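Local atomic coordinates of Cow rumen GH26 endo-mannanase (Metagenome, PDB entry 6UEH), a protein that probably hydrolyses internal beta-1,4 linkages of mannans such as galactomannan, as a ruminal endo-mannanase of glycoside hydrolase family 26. Residues H312-V318 with N362-S367; Y263-F269 with A325-K331. All coordinates share one frame; numbering follows the deposited sequence.

Contact 1: H312-V318 with N362-S367. With ACT (acetate ion), chain D.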
ATOM      1  N   HIS A 312       5.995  11.063   2.077  1.00 14.99           N
ATOM      2  CA  HIS A 312       4.993  10.005   2.061  1.00 15.94           C
ATOM      3  C   HIS A 312       3.613  10.495   1.625  1.00 17.81           C
ATOM      4  O   HIS A 312       3.364  11.702   1.562  1.00 18.40           O
ATOM      5  CB  HIS A 312       4.908   9.352   3.445  1.00 15.69           C
ATOM      6  CG  HIS A 312       4.337  10.242   4.505  1.00 15.49           C
ATOM      7  ND1 HIS A 312       4.905  11.450   4.850  1.00 15.70           N
ATOM      8  CD2 HIS A 312       3.255  10.094   5.305  1.00 16.78           C
ATOM      9  CE1 HIS A 312       4.192  12.012   5.809  1.00 16.90           C
ATOM     10  NE2 HIS A 312       3.186  11.209   6.106  1.00 17.65           N
ATOM     11  N   GLU A 313       2.733   9.543   1.316  1.00 17.64           N
ATOM     12  CA  GLU A 313       1.362   9.821   0.885  1.00 17.97           C
ATOM     13  C   GLU A 313       1.310  10.864  -0.228  1.00 18.37           C
ATOM     14  O   GLU A 313       0.438  11.732  -0.238  1.00 19.29           O
ATOM     15  CB  GLU A 313       0.514  10.276   2.076  1.00 18.34           C
ATOM     16  CG  GLU A 313       0.391   9.237   3.180  1.00 18.28           C
ATOM     17  CD  GLU A 313      -0.536   9.678   4.305  1.00 20.30           C
ATOM     18  OE1 GLU A 313      -1.017  10.828   4.269  1.00 20.69           O
ATOM     19  OE2 GLU A 313      -0.784   8.876   5.231  1.00 19.88           O
ATOM     20  N   ALA A 314       2.246  10.756  -1.166  1.00 18.01           N
ATOM     21  CA  ALA A 314       2.485  11.797  -2.164  1.00 19.22           C
ATOM     22  C   ALA A 314       1.264  12.145  -3.012  1.00 20.22           C
ATOM     23  O   ALA A 314       0.885  13.314  -3.106  1.00 21.10           O
ATOM     24  CB  ALA A 314       3.631  11.386  -3.065  1.00 19.54           C
ATOM     25  N   GLU A 315       0.659  11.140  -3.638  1.00 20.16           N
ATOM     26  CA  GLU A 315      -0.465  11.391  -4.532  1.00 21.15           C
ATOM     27  C   GLU A 315      -1.667  11.970  -3.793  1.00 22.46           C
ATOM     28  O   GLU A 315      -2.358  12.848  -4.310  1.00 24.81           O
ATOM     29  CB  GLU A 315      -0.884  10.111  -5.261  1.00 20.20           C
ATOM     30  CG  GLU A 315      -2.065  10.326  -6.202  1.00 21.06           C
ATOM     31  CD  GLU A 315      -2.480   9.072  -6.946  1.00 21.33           C
ATOM     32  OE1 GLU A 315      -1.842   8.016  -6.750  1.00 20.26           O
ATOM     33  OE2 GLU A 315      -3.452   9.147  -7.729  1.00 21.88           O
ATOM     34  N   GLY A 316      -1.908  11.484  -2.580  1.00 22.55           N
ATOM     35  CA  GLY A 316      -3.110  11.847  -1.854  1.00 24.85           C
ATOM     36  C   GLY A 316      -4.319  11.249  -2.550  1.00 26.86           C
ATOM     37  O   GLY A 316      -4.357  10.047  -2.812  1.00 26.49           O
ATOM     38  N   ASN A 317      -5.306  12.082  -2.856  1.00 28.98           N
ATOM     39  CA  ASN A 317      -6.451  11.632  -3.638  1.00 31.24           C
ATOM     40  C   ASN A 317      -6.099  11.599  -5.123  1.00 30.01           C
ATOM     41  O   ASN A 317      -5.198  12.314  -5.563  1.00 29.27           O
ATOM     42  CB  ASN A 317      -7.661  12.527  -3.380  1.00 35.56           C
ATOM     43  CG  ASN A 317      -8.264  12.301  -2.008  1.00 37.93           C
ATOM     44  OD1 ASN A 317      -8.506  11.164  -1.604  1.00 38.94           O
ATOM     45  ND2 ASN A 317      -8.494  13.383  -1.275  1.00 39.41           N
ATOM     46  N   VAL A 318      -6.812  10.767  -5.879  1.00 29.88           N
ATOM     47  CA  VAL A 318      -6.446  10.438  -7.259  1.00 29.02           C
ATOM     48  C   VAL A 318      -6.127  11.655  -8.134  1.00 28.68           C
ATOM     49  O   VAL A 318      -6.961  12.541  -8.328  1.00 30.58           O
ATOM     50  CB  VAL A 318      -7.559   9.605  -7.943  1.00 30.98           C
ATOM     51  CG1 VAL A 318      -8.932  10.253  -7.753  1.00 33.25           C
ATOM     52  CG2 VAL A 318      -7.243   9.395  -9.417  1.00 31.06           C
ATOM     53  N   ASN A 362       5.524   5.508  -0.415  1.00 15.98           N
ATOM     54  CA  ASN A 362       4.094   5.257  -0.486  1.00 17.15           C
ATOM     55  C   ASN A 362       3.610   5.247  -1.929  1.00 16.54           C
ATOM     56  O   ASN A 362       4.097   6.005  -2.767  1.00 17.01           O
ATOM     57  CB  ASN A 362       3.313   6.307   0.313  1.00 17.89           C
ATOM     58  CG  ASN A 362       3.139   5.927   1.775  1.00 19.35           C
ATOM     59  OD1 ASN A 362       3.599   6.635   2.667  1.00 20.43           O
ATOM     60  ND2 ASN A 362       2.461   4.816   2.023  1.00 20.28           N
ATOM     61  N   LEU A 363       2.664   4.366  -2.216  1.00 15.51           N
ATOM     62  CA  LEU A 363       1.924   4.418  -3.464  1.00 16.11           C
ATOM     63  C   LEU A 363       0.456   4.225  -3.136  1.00 17.41           C
ATOM     64  O   LEU A 363       0.116   3.638  -2.108  1.00 16.31           O
ATOM     65  CB  LEU A 363       2.406   3.350  -4.452  1.00 15.92           C
ATOM     66  CG  LEU A 363       3.771   3.547  -5.118  1.00 15.19           C
ATOM     67  CD1 LEU A 363       4.140   2.329  -5.950  1.00 16.70           C
ATOM     68  CD2 LEU A 363       3.777   4.797  -5.979  1.00 18.43           C
ATOM     69  N   TYR A 364      -0.414   4.734  -3.999  1.00 18.72           N
ATOM     70  CA  TYR A 364      -1.833   4.439  -3.887  1.00 21.23           C
ATOM     71  C   TYR A 364      -2.261   3.573  -5.065  1.00 22.25           C
ATOM     72  O   TYR A 364      -1.467   3.303  -5.962  1.00 22.85           O
ATOM     73  CB  TYR A 364      -2.650   5.730  -3.814  1.00 22.63           C
ATOM     74  CG  TYR A 364      -2.534   6.413  -2.471  1.00 21.92           C
ATOM     75  CD1 TYR A 364      -3.374   6.067  -1.421  1.00 21.94           C
ATOM     76  CD2 TYR A 364      -1.566   7.384  -2.245  1.00 22.11           C
ATOM     77  CE1 TYR A 364      -3.265   6.681  -0.186  1.00 21.91           C
ATOM     78  CE2 TYR A 364      -1.451   8.005  -1.014  1.00 22.25           C
ATOM     79  CZ  TYR A 364      -2.302   7.649   0.011  1.00 22.84           C
ATOM     80  OH  TYR A 364      -2.189   8.261   1.238  1.00 23.48           O
ATOM     81  N   ALA A 365      -3.510   3.124  -5.051  1.00 22.29           N
ATOM     82  CA  ALA A 365      -3.998   2.233  -6.094  1.00 23.74           C
ATOM     83  C   ALA A 365      -5.315   2.726  -6.680  1.00 24.86           C
ATOM     84  O   ALA A 365      -6.155   1.926  -7.087  1.00 25.64           O
ATOM     85  CB  ALA A 365      -4.160   0.825  -5.548  1.00 24.49           C
ATOM     86  N   TRP A 366      -5.487   4.045  -6.722  1.00 20.59           N
ATOM     87  CA  TRP A 366      -6.724   4.639  -7.225  1.00 22.98           C
ATOM     88  C   TRP A 366      -6.964   4.293  -8.691  1.00 24.83           C
ATOM     89  O   TRP A 366      -8.084   3.984  -9.093  1.00 25.52           O
ATOM     90  CB  TRP A 366      -6.704   6.163  -7.063  1.00 23.93           C
ATOM     91  CG  TRP A 366      -6.358   6.646  -5.689  1.00 23.98           C
ATOM     92  CD1 TRP A 366      -5.356   7.514  -5.355  1.00 23.68           C
ATOM     93  CD2 TRP A 366      -7.011   6.299  -4.461  1.00 24.79           C
ATOM     94  NE1 TRP A 366      -5.346   7.727  -3.999  1.00 24.41           N
ATOM     95  CE2 TRP A 366      -6.351   6.991  -3.426  1.00 24.71           C
ATOM     96  CE3 TRP A 366      -8.090   5.469  -4.134  1.00 25.50           C
ATOM     97  CZ2 TRP A 366      -6.733   6.881  -2.091  1.00 25.51           C
ATOM     98  CZ3 TRP A 366      -8.465   5.359  -2.807  1.00 25.47           C
ATOM     99  CH2 TRP A 366      -7.788   6.061  -1.802  1.00 25.22           C
ATOM    100  N   SER A 367      -5.897   4.352  -9.481  1.00 25.43           N
ATOM    101  CA  SER A 367      -5.980   4.129 -10.917  1.00 25.35           C
ATOM    102  C   SER A 367      -4.617   3.657 -11.417  1.00 25.78           C
ATOM    103  O   SER A 367      -3.648   3.690 -10.662  1.00 25.87           O
ATOM    104  CB  SER A 367      -6.414   5.413 -11.632  1.00 25.34           C
ATOM    105  OG  SER A 367      -5.370   6.370 -11.639  1.00 23.51           O
TER
HETATM  106  C   ACT D 603       0.177  11.174   8.582  1.00 27.04           C
HETATM  107  O   ACT D 603       0.226  12.422   8.507  1.00 26.89           O
HETATM  108  OXT ACT D 603       1.140  10.557   8.076  1.00 25.18           O
HETATM  109  CH3 ACT D 603      -0.966  10.466   9.245  1.00 27.65           C
HETATM  110  O   HOH W   1       4.744   8.957  -1.278  1.00 15.25           O
HETATM  111  O   HOH W   2       0.433   6.801  -5.969  1.00 21.63           O
HETATM  112  O   HOH W   3      -3.753   8.465 -10.139  1.00 26.15           O
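G316 O meets the rings of Y364 and W366 differently. W366 NE1 donates to G316 O over 2.8 Å, arriving in the carbonyl plane, although the oxygen is tilted 22° from the indole plane. The same oxygen sits over the centre of one Y364 ring face, 3.8 Å above it. E315, fully extended with CG anti to the backbone N (chi1 180°), brings its carboxylate to the edge of the indole, the two planes 83° apart, with OE2 3.5 Å from W366 CD1. One water joins E315 OE1, also bonded by S370, to Y364 N; another joins OE2 to S367 OG. These loops follow strands 306-309 and 357-362 at the C-terminal end of the (beta/alpha)8 barrel strands, where enzymes of this fold carry their active sites. With an alanine at W366 the indole is gone, which would probably leave G316 O without its donor and open a gap where the ring packs on V318 and the E315 carboxylate. N362 OD1 takes a weak bond from E313 N (3.3 Å) and its stronger one from R309. Y364 OH rests 3.4 Å from E313 CG, while the E313 carboxylate turns to W326. H312 NE2 donates to OXT of an acetate (2.9 Å) that H240 also bonds.

Contact 2: Y263-F269 with A325-K331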
ATOM      1  N   TYR A 263       2.553  21.512   6.506  1.00 23.54           N
ATOM      2  CA  TYR A 263       3.047  20.476   5.610  1.00 22.91           C
ATOM      3  C   TYR A 263       2.050  20.285   4.475  1.00 23.28           C
ATOM      4  O   TYR A 263       2.238  19.436   3.605  1.00 24.05           O
ATOM      5  CB  TYR A 263       3.283  19.154   6.354  1.00 26.14           C
ATOM      6  CG  TYR A 263       2.136  18.686   7.232  1.00 29.15           C
ATOM      7  CD1 TYR A 263       0.888  18.393   6.692  1.00 30.19           C
ATOM      8  CD2 TYR A 263       2.313  18.507   8.598  1.00 32.03           C
ATOM      9  CE1 TYR A 263      -0.154  17.960   7.487  1.00 33.98           C
ATOM     10  CE2 TYR A 263       1.276  18.069   9.401  1.00 35.62           C
ATOM     11  CZ  TYR A 263       0.045  17.798   8.839  1.00 36.68           C
ATOM     12  OH  TYR A 263      -0.991  17.364   9.632  1.00 41.62           O
ATOM     13  N   ALA A 264       0.984  21.079   4.503  1.00 24.85           N
ATOM     14  CA  ALA A 264      -0.113  20.940   3.551  1.00 26.84           C
ATOM     15  C   ALA A 264       0.134  21.742   2.276  1.00 25.63           C
ATOM     16  O   ALA A 264       1.253  22.181   2.013  1.00 22.42           O
ATOM     17  CB  ALA A 264      -1.426  21.361   4.194  1.00 26.96           C
ATOM     18  N   THR A 265      -0.924  21.934   1.493  1.00 28.15           N
ATOM     19  CA  THR A 265      -0.817  22.588   0.193  1.00 28.60           C
ATOM     20  C   THR A 265      -1.292  24.038   0.232  1.00 31.13           C
ATOM     21  O   THR A 265      -1.734  24.585  -0.779  1.00 33.65           O
ATOM     22  CB  THR A 265      -1.626  21.828  -0.876  1.00 29.17           C
ATOM     23  OG1 THR A 265      -2.995  21.734  -0.462  1.00 32.34           O
ATOM     24  CG2 THR A 265      -1.069  20.428  -1.068  1.00 27.34           C
ATOM     25  N   SER A 266      -1.190  24.659   1.402  1.00 30.32           N
ATOM     26  CA  SER A 266      -1.723  25.999   1.609  1.00 32.67           C
ATOM     27  C   SER A 266      -0.641  27.078   1.654  1.00 31.24           C
ATOM     28  O   SER A 266      -0.927  28.233   1.963  1.00 32.74           O
ATOM     29  CB  SER A 266      -2.539  26.033   2.904  1.00 35.43           C
ATOM     30  OG  SER A 266      -1.793  25.493   3.983  1.00 34.97           O
ATOM     31  N   SER A 267       0.596  26.702   1.345  1.00 28.81           N
ATOM     32  CA  SER A 267       1.712  27.642   1.406  1.00 28.01           C
ATOM     33  C   SER A 267       2.019  28.278   0.053  1.00 28.95           C
ATOM     34  O   SER A 267       1.663  27.737  -0.992  1.00 29.59           O
ATOM     35  CB  SER A 267       2.965  26.944   1.937  1.00 25.35           C
ATOM     36  OG  SER A 267       4.083  27.815   1.902  1.00 25.03           O
ATOM     37  N   THR A 268       2.685  29.430   0.086  1.00 28.69           N
ATOM     38  CA  THR A 268       3.138  30.091  -1.133  1.00 28.91           C
ATOM     39  C   THR A 268       4.498  29.539  -1.564  1.00 26.67           C
ATOM     40  O   THR A 268       5.047  29.933  -2.593  1.00 26.96           O
ATOM     41  CB  THR A 268       3.230  31.614  -0.949  1.00 30.84           C
ATOM     42  OG1 THR A 268       4.053  31.908   0.187  1.00 29.97           O
ATOM     43  CG2 THR A 268       1.843  32.204  -0.729  1.00 33.21           C
ATOM     44  N   PHE A 269       5.032  28.632  -0.752  1.00 24.77           N
ATOM     45  CA  PHE A 269       6.224  27.860  -1.092  1.00 23.19           C
ATOM     46  C   PHE A 269       6.011  27.152  -2.430  1.00 23.48           C
ATOM     47  O   PHE A 269       5.097  26.341  -2.570  1.00 22.48           O
ATOM     48  CB  PHE A 269       6.518  26.851   0.027  1.00 21.31           C
ATOM     49  CG  PHE A 269       7.800  26.077  -0.142  1.00 20.21           C
ATOM     50  CD1 PHE A 269       7.832  24.907  -0.885  1.00 20.30           C
ATOM     51  CD2 PHE A 269       8.961  26.490   0.493  1.00 19.56           C
ATOM     52  CE1 PHE A 269       9.005  24.179  -1.020  1.00 20.08           C
ATOM     53  CE2 PHE A 269      10.139  25.768   0.364  1.00 19.62           C
ATOM     54  CZ  PHE A 269      10.161  24.613  -0.393  1.00 19.06           C
ATOM     55  N   ALA A 325      -3.204  16.146  -4.040  1.00 22.49           N
ATOM     56  CA  ALA A 325      -2.229  15.961  -2.973  1.00 22.23           C
ATOM     57  C   ALA A 325      -2.598  16.771  -1.734  1.00 23.57           C
ATOM     58  O   ALA A 325      -3.193  17.844  -1.842  1.00 24.46           O
ATOM     59  CB  ALA A 325      -0.846  16.342  -3.458  1.00 22.45           C
ATOM     60  N   TRP A 326      -2.255  16.257  -0.557  1.00 22.70           N
ATOM     61  CA  TRP A 326      -2.503  17.006   0.670  1.00 24.58           C
ATOM     62  C   TRP A 326      -1.206  17.399   1.373  1.00 23.32           C
ATOM     63  O   TRP A 326      -1.222  18.184   2.317  1.00 24.64           O
ATOM     64  CB  TRP A 326      -3.409  16.220   1.625  1.00 25.81           C
ATOM     65  CG  TRP A 326      -3.008  14.799   1.871  1.00 26.28           C
ATOM     66  CD1 TRP A 326      -1.866  14.357   2.473  1.00 25.04           C
ATOM     67  CD2 TRP A 326      -3.773  13.628   1.554  1.00 27.59           C
ATOM     68  NE1 TRP A 326      -1.864  12.983   2.534  1.00 25.32           N
ATOM     69  CE2 TRP A 326      -3.026  12.513   1.978  1.00 26.83           C
ATOM     70  CE3 TRP A 326      -5.016  13.417   0.945  1.00 29.16           C
ATOM     71  CZ2 TRP A 326      -3.478  11.204   1.812  1.00 27.31           C
ATOM     72  CZ3 TRP A 326      -5.465  12.118   0.782  1.00 29.11           C
ATOM     73  CH2 TRP A 326      -4.697  11.028   1.214  1.00 28.34           C
ATOM     74  N   PHE A 327      -0.085  16.854   0.909  1.00 21.15           N
ATOM     75  CA  PHE A 327       1.230  17.282   1.379  1.00 20.08           C
ATOM     76  C   PHE A 327       1.881  18.172   0.324  1.00 20.59           C
ATOM     77  O   PHE A 327       1.629  17.997  -0.869  1.00 19.61           O
ATOM     78  CB  PHE A 327       2.118  16.076   1.686  1.00 18.78           C
ATOM     79  CG  PHE A 327       1.726  15.335   2.932  1.00 20.11           C
ATOM     80  CD1 PHE A 327       1.388  16.020   4.087  1.00 22.19           C
ATOM     81  CD2 PHE A 327       1.685  13.950   2.945  1.00 19.99           C
ATOM     82  CE1 PHE A 327       1.027  15.339   5.234  1.00 22.77           C
ATOM     83  CE2 PHE A 327       1.322  13.263   4.090  1.00 20.48           C
ATOM     84  CZ  PHE A 327       0.993  13.957   5.234  1.00 21.74           C
ATOM     85  N   TRP A 328       2.720  19.115   0.752  1.00 20.58           N
ATOM     86  CA  TRP A 328       3.260  20.104  -0.179  1.00 20.71           C
ATOM     87  C   TRP A 328       4.143  19.479  -1.259  1.00 18.23           C
ATOM     88  O   TRP A 328       4.214  19.991  -2.375  1.00 18.02           O
ATOM     89  CB  TRP A 328       4.039  21.202   0.566  1.00 21.95           C
ATOM     90  CG  TRP A 328       5.300  20.762   1.273  1.00 20.85           C
ATOM     91  CD1 TRP A 328       5.435  20.481   2.603  1.00 21.34           C
ATOM     92  CD2 TRP A 328       6.603  20.587   0.693  1.00 19.98           C
ATOM     93  NE1 TRP A 328       6.734  20.130   2.885  1.00 19.85           N
ATOM     94  CE2 TRP A 328       7.470  20.185   1.731  1.00 19.77           C
ATOM     95  CE3 TRP A 328       7.118  20.724  -0.601  1.00 19.41           C
ATOM     96  CZ2 TRP A 328       8.824  19.917   1.514  1.00 19.14           C
ATOM     97  CZ3 TRP A 328       8.462  20.456  -0.816  1.00 18.76           C
ATOM     98  CH2 TRP A 328       9.300  20.059   0.238  1.00 19.04           C
ATOM     99  N   TRP A 329       4.794  18.363  -0.946  1.00 15.82           N
ATOM    100  CA  TRP A 329       5.709  17.756  -1.908  1.00 17.01           C
ATOM    101  C   TRP A 329       4.995  17.074  -3.080  1.00 18.18           C
ATOM    102  O   TRP A 329       5.640  16.658  -4.041  1.00 19.20           O
ATOM    103  CB  TRP A 329       6.645  16.758  -1.213  1.00 17.00           C
ATOM    104  CG  TRP A 329       5.985  15.801  -0.262  1.00 16.58           C
ATOM    105  CD1 TRP A 329       5.299  14.666  -0.582  1.00 17.58           C
ATOM    106  CD2 TRP A 329       5.979  15.882   1.168  1.00 17.59           C
ATOM    107  NE1 TRP A 329       4.855  14.041   0.560  1.00 17.38           N
ATOM    108  CE2 TRP A 329       5.262  14.768   1.649  1.00 17.93           C
ATOM    109  CE3 TRP A 329       6.507  16.793   2.092  1.00 19.11           C
ATOM    110  CZ2 TRP A 329       5.058  14.540   3.010  1.00 17.98           C
ATOM    111  CZ3 TRP A 329       6.303  16.564   3.442  1.00 19.31           C
ATOM    112  CH2 TRP A 329       5.583  15.447   3.887  1.00 18.55           C
ATOM    113  N   GLY A 330       3.671  16.974  -3.015  1.00 18.75           N
ATOM    114  CA  GLY A 330       2.906  16.382  -4.102  1.00 18.79           C
ATOM    115  C   GLY A 330       2.108  17.413  -4.877  1.00 19.91           C
ATOM    116  O   GLY A 330       1.423  17.092  -5.851  1.00 19.69           O
ATOM    117  N   LYS A 331       2.214  18.663  -4.440  1.00 20.35           N
ATOM    118  CA  LYS A 331       1.409  19.764  -4.957  1.00 22.25           C
ATOM    119  C   LYS A 331       1.680  20.079  -6.428  1.00 23.65           C
ATOM    120  O   LYS A 331       0.808  20.589  -7.129  1.00 24.81           O
ATOM    121  CB  LYS A 331       1.656  21.012  -4.106  1.00 21.98           C
ATOM    122  CG  LYS A 331       0.718  22.173  -4.360  1.00 23.96           C
ATOM    123  CD  LYS A 331       1.042  23.313  -3.409  1.00 24.61           C
ATOM    124  CE  LYS A 331       0.118  24.502  -3.612  1.00 27.78           C
ATOM    125  NZ  LYS A 331       0.438  25.588  -2.648  1.00 29.54           N
TER
HETATM  126  O   HOH W   4       1.991  24.195  -0.016  1.00 22.71           O
HETATM  127  O   HOH W   5      -3.548  19.860   1.938  1.00 42.40           O
HETATM  128  O   HOH W   6       2.796  26.585  -4.064  1.00 37.01           O
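K331 runs alongside T265, its chain extended from CB to NZ, with CG anti to the backbone N (chi1 -170°). CB and CG both pass T265 CG2, CD lies 4.0 Å from T265 CB, and CE comes within 3.4 Å of T265 O. At the tip, NZ donates to T265 O at 3.0 Å, from above the carbonyl plane and not along a lone pair. S267 O is equally near NZ, but at an angle too poor for a hydrogen bond. A water bonded to F269 O accepts a second bond from NZ, while another, held by A264 O and S267 N, is reached only weakly. Next to this, W328 N donates to Y263 O at 2.9 Å, pinning the two loops backbone to backbone. Two aromatic pairs flank that bond. F327 turns its edge to the face of Y263 in an offset edge-to-face pair, planes 76° apart, with F327 CE1 3.4 Å from Y263 CD1. F269 directs its edge at the six-membered ring of W328, F269 CE1 being 3.8 Å from W328 CZ3. S267 OG, also hydrogen-bonded to P244 O, accepts from F269 N in an ST turn, which shapes the loop between strand 261-262 and helix 280-301. Across this contact the positive charge of K331 meets carbonyl oxygens and waters and no carboxylate, so backbone dipoles and solvent probably help to stabilise it.

Overall arrangement
The centres of the two contacts lie about 14 Å apart in the family 26 barrel, with contact 1 nearer the centre of the molecule (about 9 Å against about 21 Å, centre to centre). Their segments alternate in sequence: 263-269, 312-318, 325-331, then 362-367. The two middle ones belong to a single long loop between strand 306-309 and helix 334-351, which therefore meets both the loop before helix 280-301 and the loop after strand 357-362. The contacts also join directly: W326 NE1 lies 2.9 Å from E313 OE1, a probable hydrogen bond, and W329 NE1 probably bonds H312 O. These indole donors brace the one long loop against itself, beside an acetate that may mark a pocket.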